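Local coordinates for protein Syntaxin1 (Monosiga brevicollis, PDB 2XHE) that probably acts as a syntaxin-family SNAP receptor that binds other SNARE proteins in membrane fusion, at residues V50-I53 against R54-E58; S138-S141 against S142-K146; D218-Q221 against L222-L226. One frame throughout, in Å; residues are numbered along the deposited sequence.

Interaction 1 (V50-I53 against R54-E58)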
# COMPACT_ATOMS: atom_id res chain seq x y z
N VAL B 50 16.98 -1.83 -23.60
CA VAL B 50 15.83 -1.35 -22.83
C VAL B 50 15.35 0.02 -23.30
O VAL B 50 14.14 0.28 -23.32
CB VAL B 50 15.97 -1.53 -21.28
CG1 VAL B 50 16.21 -3.00 -20.94
CG2 VAL B 50 17.05 -0.68 -20.69
N LYS B 51 16.28 0.89 -23.70
CA LYS B 51 15.91 2.10 -24.45
C LYS B 51 15.06 1.69 -25.66
O LYS B 51 13.96 2.20 -25.85
CB LYS B 51 17.14 2.87 -24.91
CG LYS B 51 17.15 4.34 -24.48
CD LYS B 51 15.88 5.05 -24.90
CE LYS B 51 15.79 6.41 -24.22
NZ LYS B 51 14.87 7.33 -24.95
N ARG B 52 15.59 0.77 -26.47
CA ARG B 52 14.86 0.25 -27.63
C ARG B 52 13.46 -0.22 -27.25
O ARG B 52 12.48 0.17 -27.91
CB ARG B 52 15.63 -0.89 -28.32
CG ARG B 52 15.67 -0.78 -29.85
CD ARG B 52 15.69 -2.14 -30.56
NE ARG B 52 16.56 -3.14 -29.93
CZ ARG B 52 17.87 -3.00 -29.77
NH1 ARG B 52 18.57 -3.97 -29.19
NH2 ARG B 52 18.49 -1.90 -30.18
N ILE B 53 13.36 -1.07 -26.21
CA ILE B 53 12.08 -1.61 -25.75
C ILE B 53 11.15 -0.49 -25.27
O ILE B 53 9.99 -0.40 -25.72
CB ILE B 53 12.25 -2.69 -24.62
CG1 ILE B 53 13.09 -3.87 -25.11
CG2 ILE B 53 10.89 -3.23 -24.13
CD1 ILE B 53 13.74 -4.62 -24.01
N ARG B 54 11.63 0.38 -24.38
CA ARG B 54 10.82 1.52 -23.96
C ARG B 54 10.30 2.27 -25.18
O ARG B 54 9.09 2.48 -25.32
CB ARG B 54 11.58 2.49 -23.05
CG ARG B 54 12.08 1.89 -21.76
CD ARG B 54 12.16 2.93 -20.66
NE ARG B 54 11.91 2.30 -19.37
CZ ARG B 54 12.72 1.42 -18.81
NH1 ARG B 54 13.85 1.09 -19.42
NH2 ARG B 54 12.40 0.86 -17.63
N ASP B 55 11.22 2.64 -26.07
CA ASP B 55 10.87 3.38 -27.30
C ASP B 55 9.85 2.66 -28.18
O ASP B 55 8.87 3.26 -28.62
CB ASP B 55 12.12 3.74 -28.10
CG ASP B 55 12.87 4.93 -27.53
OD1 ASP B 55 12.30 5.65 -26.68
OD2 ASP B 55 14.04 5.14 -27.92
N ASN B 56 10.08 1.37 -28.45
CA ASN B 56 9.14 0.59 -29.24
C ASN B 56 7.76 0.56 -28.59
O ASN B 56 6.75 0.73 -29.27
CB ASN B 56 9.64 -0.84 -29.44
CG ASN B 56 10.81 -0.93 -30.38
OD1 ASN B 56 11.22 0.07 -30.98
ND2 ASN B 56 11.36 -2.13 -30.54
N ILE B 57 7.73 0.32 -27.27
CA ILE B 57 6.48 0.28 -26.51
C ILE B 57 5.69 1.58 -26.71
O ILE B 57 4.52 1.54 -27.09
CB ILE B 57 6.70 0.00 -25.00
CG1 ILE B 57 7.02 -1.46 -24.74
CG2 ILE B 57 5.47 0.35 -24.17
CD1 ILE B 57 7.40 -1.73 -23.31
N GLU B 58 6.33 2.72 -26.46
CA GLU B 58 5.71 4.02 -26.73
C GLU B 58 5.20 4.14 -28.18
O GLU B 58 4.08 4.59 -28.42
CB GLU B 58 6.66 5.18 -26.40
CG GLU B 58 7.05 5.29 -24.93
CD GLU B 58 7.85 6.55 -24.63
OE1 GLU B 58 7.85 7.48 -25.47
OE2 GLU B 58 8.48 6.62 -23.55

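Interaction 2 (S138-S141 against S142-K146)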
# COMPACT_ATOMS: atom_id res chain seq x y z
N SER B 138 15.41 -6.13 -12.56
CA SER B 138 14.32 -5.16 -12.41
C SER B 138 13.89 -4.55 -13.74
O SER B 138 12.70 -4.30 -13.94
CB SER B 138 14.63 -4.09 -11.37
OG SER B 138 15.92 -3.56 -11.56
N GLN B 139 14.84 -4.32 -14.64
CA GLN B 139 14.53 -3.87 -16.00
C GLN B 139 13.70 -4.93 -16.74
O GLN B 139 12.67 -4.63 -17.35
CB GLN B 139 15.81 -3.59 -16.80
CG GLN B 139 16.65 -2.39 -16.36
CD GLN B 139 16.00 -1.04 -16.66
OE1 GLN B 139 14.97 -0.96 -17.32
NE2 GLN B 139 16.61 0.02 -16.15
N HIS B 140 14.17 -6.17 -16.68
CA HIS B 140 13.52 -7.26 -17.40
C HIS B 140 12.07 -7.44 -16.94
O HIS B 140 11.16 -7.59 -17.76
CB HIS B 140 14.30 -8.56 -17.22
CG HIS B 140 13.77 -9.69 -18.04
ND1 HIS B 140 12.70 -9.55 -18.89
CD2 HIS B 140 14.15 -10.99 -18.12
CE1 HIS B 140 12.44 -10.72 -19.47
NE2 HIS B 140 13.31 -11.60 -19.02
N SER B 141 11.87 -7.42 -15.62
CA SER B 141 10.54 -7.59 -15.05
C SER B 141 9.63 -6.43 -15.41
O SER B 141 8.56 -6.62 -16.01
CB SER B 141 10.63 -7.70 -13.53
OG SER B 141 11.28 -8.90 -13.16
N SER B 142 10.05 -5.23 -15.06
CA SER B 142 9.24 -4.04 -15.29
C SER B 142 8.72 -3.95 -16.74
O SER B 142 7.53 -3.70 -16.97
CB SER B 142 10.04 -2.79 -14.93
OG SER B 142 9.25 -1.63 -15.08
N LEU B 143 9.60 -4.17 -17.71
CA LEU B 143 9.26 -3.96 -19.11
C LEU B 143 8.35 -5.06 -19.67
O LEU B 143 7.47 -4.79 -20.50
CB LEU B 143 10.53 -3.81 -19.96
CG LEU B 143 11.36 -2.54 -19.72
CD1 LEU B 143 12.71 -2.62 -20.41
CD2 LEU B 143 10.59 -1.30 -20.17
N SER B 144 8.58 -6.29 -19.24
CA SER B 144 7.71 -7.38 -19.65
C SER B 144 6.28 -7.07 -19.24
O SER B 144 5.35 -7.27 -20.01
CB SER B 144 8.18 -8.69 -19.03
OG SER B 144 9.49 -8.98 -19.46
N ARG B 145 6.11 -6.55 -18.03
CA ARG B 145 4.79 -6.14 -17.58
C ARG B 145 4.28 -5.01 -18.46
O ARG B 145 3.21 -5.12 -19.06
CB ARG B 145 4.77 -5.77 -16.09
CG ARG B 145 4.88 -6.98 -15.13
CD ARG B 145 4.62 -6.62 -13.64
NE ARG B 145 5.69 -5.81 -13.05
CZ ARG B 145 6.92 -6.27 -12.77
NH1 ARG B 145 7.24 -7.54 -13.03
NH2 ARG B 145 7.82 -5.46 -12.22
N LYS B 146 5.05 -3.92 -18.55
CA LYS B 146 4.67 -2.79 -19.40
C LYS B 146 4.24 -3.29 -20.78
O LYS B 146 3.23 -2.84 -21.32
CB LYS B 146 5.80 -1.75 -19.50
CG LYS B 146 5.41 -0.43 -20.18
CD LYS B 146 4.37 0.36 -19.39
CE LYS B 146 2.96 0.21 -19.97
NZ LYS B 146 1.89 0.81 -19.11

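Interaction 3 (D218-Q221 against L222-L226)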
# COMPACT_ATOMS: atom_id res chain seq x y z
N ASP B 218 -11.37 -8.87 -43.92
CA ASP B 218 -11.08 -7.92 -42.85
C ASP B 218 -11.31 -8.52 -41.47
O ASP B 218 -10.66 -8.14 -40.50
CB ASP B 218 -11.92 -6.64 -43.03
CG ASP B 218 -11.39 -5.73 -44.12
OD1 ASP B 218 -10.19 -5.84 -44.48
OD2 ASP B 218 -12.17 -4.89 -44.63
N ILE B 219 -12.24 -9.47 -41.38
CA ILE B 219 -12.51 -10.16 -40.12
C ILE B 219 -11.43 -11.19 -39.81
O ILE B 219 -10.98 -11.29 -38.67
CB ILE B 219 -13.91 -10.83 -40.12
CG1 ILE B 219 -14.96 -9.89 -39.52
CG2 ILE B 219 -13.89 -12.14 -39.32
CD1 ILE B 219 -15.01 -8.53 -40.17
N GLN B 220 -11.02 -11.95 -40.81
CA GLN B 220 -10.00 -12.97 -40.61
C GLN B 220 -8.62 -12.35 -40.38
O GLN B 220 -7.69 -13.04 -39.94
CB GLN B 220 -9.97 -13.94 -41.79
CG GLN B 220 -9.58 -13.27 -43.10
CD GLN B 220 -9.82 -14.16 -44.31
OE1 GLN B 220 -10.61 -15.10 -44.26
NE2 GLN B 220 -9.14 -13.86 -45.41
N GLN B 221 -8.48 -11.07 -40.68
CA GLN B 221 -7.26 -10.33 -40.32
C GLN B 221 -7.22 -10.20 -38.80
O GLN B 221 -6.30 -10.68 -38.14
CB GLN B 221 -7.23 -8.95 -40.99
CG GLN B 221 -6.47 -8.88 -42.32
CD GLN B 221 -4.98 -8.63 -42.15
OE1 GLN B 221 -4.26 -9.45 -41.58
NE2 GLN B 221 -4.50 -7.50 -42.67
N LEU B 222 -8.24 -9.54 -38.26
CA LEU B 222 -8.39 -9.39 -36.82
C LEU B 222 -8.27 -10.72 -36.09
O LEU B 222 -8.00 -10.75 -34.90
CB LEU B 222 -9.75 -8.75 -36.51
CG LEU B 222 -9.98 -7.42 -37.22
CD1 LEU B 222 -11.25 -6.77 -36.71
CD2 LEU B 222 -8.80 -6.51 -37.01
N GLU B 223 -8.48 -11.81 -36.82
CA GLU B 223 -8.43 -13.14 -36.22
C GLU B 223 -7.02 -13.71 -36.09
O GLU B 223 -6.69 -14.33 -35.08
CB GLU B 223 -9.33 -14.12 -36.99
CG GLU B 223 -10.77 -14.15 -36.52
CD GLU B 223 -10.95 -14.83 -35.17
OE1 GLU B 223 -10.00 -14.81 -34.35
OE2 GLU B 223 -12.04 -15.40 -34.94
N ARG B 224 -6.19 -13.51 -37.11
CA ARG B 224 -4.79 -13.94 -37.00
C ARG B 224 -4.01 -12.90 -36.21
O ARG B 224 -2.88 -13.13 -35.79
CB ARG B 224 -4.16 -14.24 -38.36
CG ARG B 224 -4.41 -13.22 -39.45
CD ARG B 224 -3.63 -13.58 -40.71
NE ARG B 224 -4.14 -12.88 -41.89
CZ ARG B 224 -5.20 -13.29 -42.59
NH1 ARG B 224 -5.85 -14.38 -42.22
NH2 ARG B 224 -5.60 -12.60 -43.65
N SER B 225 -4.64 -11.74 -36.00
CA SER B 225 -4.10 -10.77 -35.07
C SER B 225 -4.29 -11.30 -33.65
O SER B 225 -3.33 -11.49 -32.91
CB SER B 225 -4.79 -9.42 -35.24
OG SER B 225 -3.99 -8.36 -34.73
N LEU B 226 -5.55 -11.57 -33.29
CA LEU B 226 -5.86 -12.14 -31.98
C LEU B 226 -5.07 -13.42 -31.70
O LEU B 226 -4.70 -13.70 -30.56
CB LEU B 226 -7.36 -12.40 -31.86
CG LEU B 226 -8.24 -11.15 -31.93
CD1 LEU B 226 -9.69 -11.51 -32.12
CD2 LEU B 226 -8.05 -10.27 -30.69

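Interaction 1 (V50-I53 against R54-E58)
Lys51 and Asp55 form the charged pair of this contact, one helical turn apart. Lys51 NZ stands 3.5 Å from Asp55 OD1, close enough for a salt bridge. The other carboxylate oxygen rests against the chain behind the ammonium, with Asp55 OD2 3.5 Å from Lys51 CD. The two side chains cross at a slant. Asp55 carries CG anti to its own carbonyl carbon (chi1 -78°), which turns the carboxylate back over the preceding turn. The bend of Lys51 at its second torsion (chi2 -53°) carries its chain forward to the carboxylate. Replacing Asp55 with an alanine would probably leave the Lys51 ammonium without its carboxylate mate and the lysine chain freer to turn.

Arg54 makes the second pair. It runs back beside Val50, both side chains pointing the same way. Val50 CG2 meets the edge of the guanidinium in its plane, 3.9 Å from Arg54 NH1. The third pair is apolar: Ile53 CG2 touches Ile57 CD1 at 3.9 Å.

Four backbone bonds set these spacings. The first runs from Arg54 N to Val50 O, 2.7 Å long and nearly straight (172°). Asp55, Asn56 and Ile57 bond in the same way to the carbonyls of Lys51, Arg52 and Ile53.

Both arginines have partners on other helices. Arg54 NH1 bonds to Gln139 OE1, and Arg52 NE makes a salt bridge with Asp107. Arg54 also packs on an aromatic side chain of another protein's chain. Val50 packs on Ile111 and Leu143, and Ile57 on Val150. The pattern is that of an amphipathic helix of an up-down-up three-helix bundle. Here it is helix 44-72 of the N-terminal syntaxin region, with an i to i+4 ion pair on its exposed side.

Interaction 2 (S138-S141 against S142-K146)
Ser144 and His140 meet through a common feature of helices, a serine hydroxyl bonded to the carbonyl one turn before it. The helix is 131-171, the third long helix of the N-terminal syntaxin bundle. Ser144 OG donates to His140 O at 2.8 Å. Ser144 N bonds to the same oxygen at 3.2 Å. The two donors come from opposite faces of the carbonyl plane, so this oxygen of the buried His140 is gripped by two bonds from one residue. The hydroxyl lies anti to the carbonyl carbon of Ser144 (chi1 -60°), which directs it back along the helix. There it also comes beside the His140 ring, obliquely, with Ser144 OG 3.4 Å from His140 CE1.

Arg145 folds back in a similar sense. Its chain bends at chi3 (-70°) and lays the guanidinium across Ser141. Ser141 O sits 3.4 Å above one face of the guanidinium plane, toward its rim. That oxygen is instead bonded to Arg145 N at 3.2 Å, while Arg145 NH1 packs 3.4 Å from Ser141 CB. Ser141 OG is turned to Gln137 O and Gln243. Leu143 and Gln139 lie side by side, and Leu143 N bonds to Gln139 O.

Two helices pack on this turn. His140 and Ser144 touch Leu108 of helix 80-116. Leu143 packs on Val50 of helix 44-72, where Gln139 OE1 accepts from Arg54. Ser142 OG and Gln139 NE2 hydrogen-bond to polar side chains on the chain of another protein. Ser141 lies against Ile247 in a loop, so the turn lies among the bundle's two other helices, that loop and the other protein.

Interaction 3 (D218-Q221 against L222-L226)
Ser225 N bonds to Gln221 O at 2.9 Å and Arg224 N to Gln220 O at 3.2 Å, the latter with its donor 41° out of the carbonyl plane, so the helical bonding here is uneven. The bond from Glu223 N to Ile219 O is weak, and the place of that nitrogen is uncertain.

Arg224 carries most of the side-chain contact. Its CG stands between the backbone N and the carbonyl carbon (chi1 46°), and from there the chain runs extended to NE. This brings the guanidinium back over the turn before it. Gln221 CA lies under the centre of one face, 4.2 Å from the plane. Gln220 O is on a face as well, 3.2 Å from Arg224 NH1, but the angle is too poor for a hydrogen bond.

The two glutamines approach the arginine differently. Gln220 lies alongside, pointing the same way, with its CG 4.0 Å from Arg224 NH1. Gln221 crosses it at a slant and brings OE1 to 3.4 Å from Arg224 NE. The Gln221 amide and the guanidinium planes are turned 30° apart.

On the inner side, Leu222 has CG 3.4 Å from Asp218 O.

Helix 214-237 belongs to the SNARE coiled-coil homology region and packs here against two helices of the N-terminal bundle, as in the closed form of syntaxins. Leu222 touches Met94 of helix 80-116 and also Gln158 and Lys162 of helix 131-171. Ile219 rests on Tyr165. Glu223 makes a salt bridge with Lys162, and Ser225 OG bonds to Gln158. Arg224 lies on the exposed side, and Leu226 packs on a polar side chain of the chain of another protein.

How the interactions relate
From the N terminus the chain passes interaction 1 on helix 44-72, interaction 2 on helix 131-171 and interaction 3 on helix 214-237. Each joins residues about one turn apart on its own helix. None closes a long loop, and none nests in or crosses another. Interactions 1 and 2 are tied side by side, with centres about 11 Å apart. Besides the Arg54 to Gln139 link, Ile57 CD1 packs 3.9 Å from Lys146 CG. Interaction 3 stands apart, its nearest atoms about 15 Å from interaction 1 and about 16 Å from interaction 2. It packs the SNARE region on helices 80-116 and 131-171.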